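Local structure of universal stress protein MT1672 (Mycobacterium tuberculosis, 1TQ8) at the interface of chains A and B. The protein is a universal stress protein that probably binds adenine nucleotides and may act in the stress response. Residues are numbered along the deposited sequence; one frame, centred on the assembly and turned at random. Chains: chain A/B, hypothetical protein Rv1636.

The interface of chains A and B. Residues chain A 142, 153, 155; chain B 137-138.
The end of helix 133-137 of chain B and the loop residue after it meet helix 141-148 and strand 152-156 of chain A. B:Leu137 presents its carbonyl oxygen to a face of the A:Pro142 ring: O sits nearly above the ring centre, and even the farthest ring atom, A:Pro142 CG, is 3.7 Å from B:Leu137 O. The ring nitrogen carries no hydrogen to donate, so the approach of A:Pro142 N to B:Leu137 O (3.1 Å) is close packing and not a hydrogen bond; the modelled spacing here may be too tight.

The same leucine lays its CD1 methyl over the junction of A:Pro142 and A:Val153. B:Leu137 CD1 lies 3.8 Å from A:Pro142 CA, while A:Val153 CG1 stands 4.3 Å from that CD1, a looser contact. A chi1 of -145°, off the staggered anti position, together with chi2 of -66°, turns CD1 toward chain A.

B:Leu138 meets A:Ile155 through one branch, its CD2 methyl lying 3.5 Å from the CD1 methyl of A:Ile155 and 3.7 Å from CG1 of that isoleucine. With chi2 at 175° the isoleucine arm is extended, and the two side chains run past each other in opposite directions.

The patch is small, hiding 92 Å² in all, and apolar in its side chains. It contributes hydrophobic packing to a two-fold A-B pairing within a deposited assembly of four copies; this may be a biological dimer, which the structure alone does not show.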
# COMPACT_ATOMS: atom_id res chain seq x y z
N PRO A 142 -3.68 -2.49 -4.50
CA PRO A 142 -4.93 -2.17 -5.20
C PRO A 142 -4.70 -1.21 -6.36
O PRO A 142 -5.34 -1.32 -7.40
CB PRO A 142 -5.83 -1.61 -4.10
CG PRO A 142 -4.88 -1.15 -3.05
CD PRO A 142 -3.80 -2.19 -3.06
N VAL A 153 -11.16 -0.60 -9.25
CA VAL A 153 -11.16 -1.38 -8.02
C VAL A 153 -12.02 -0.72 -6.95
O VAL A 153 -11.93 0.49 -6.73
CB VAL A 153 -9.72 -1.57 -7.49
CG1 VAL A 153 -9.74 -2.30 -6.14
CG2 VAL A 153 -8.91 -2.36 -8.51
N ILE A 155 -13.22 -0.92 -2.88
CA ILE A 155 -13.02 -1.46 -1.54
C ILE A 155 -14.26 -1.16 -0.72
O ILE A 155 -14.63 -0.00 -0.55
CB ILE A 155 -11.78 -0.83 -0.85
CG1 ILE A 155 -10.52 -1.10 -1.69
CG2 ILE A 155 -11.60 -1.42 0.54
CD1 ILE A 155 -9.29 -0.43 -1.16
N LEU B 137 -4.95 -8.33 -2.20
CA LEU B 137 -5.28 -7.20 -3.06
C LEU B 137 -5.17 -5.87 -2.32
O LEU B 137 -4.82 -4.85 -2.92
CB LEU B 137 -6.71 -7.37 -3.58
CG LEU B 137 -7.08 -6.89 -4.99
CD1 LEU B 137 -6.98 -5.38 -5.14
CD2 LEU B 137 -6.15 -7.58 -5.97
N LEU B 138 -5.46 -5.88 -1.03
CA LEU B 138 -5.43 -4.69 -0.20
C LEU B 138 -4.08 -4.38 0.44
O LEU B 138 -3.96 -3.42 1.20
CB LEU B 138 -6.48 -4.81 0.89
CG LEU B 138 -7.91 -4.93 0.37
CD1 LEU B 138 -8.87 -4.93 1.54
CD2 LEU B 138 -8.22 -3.77 -0.58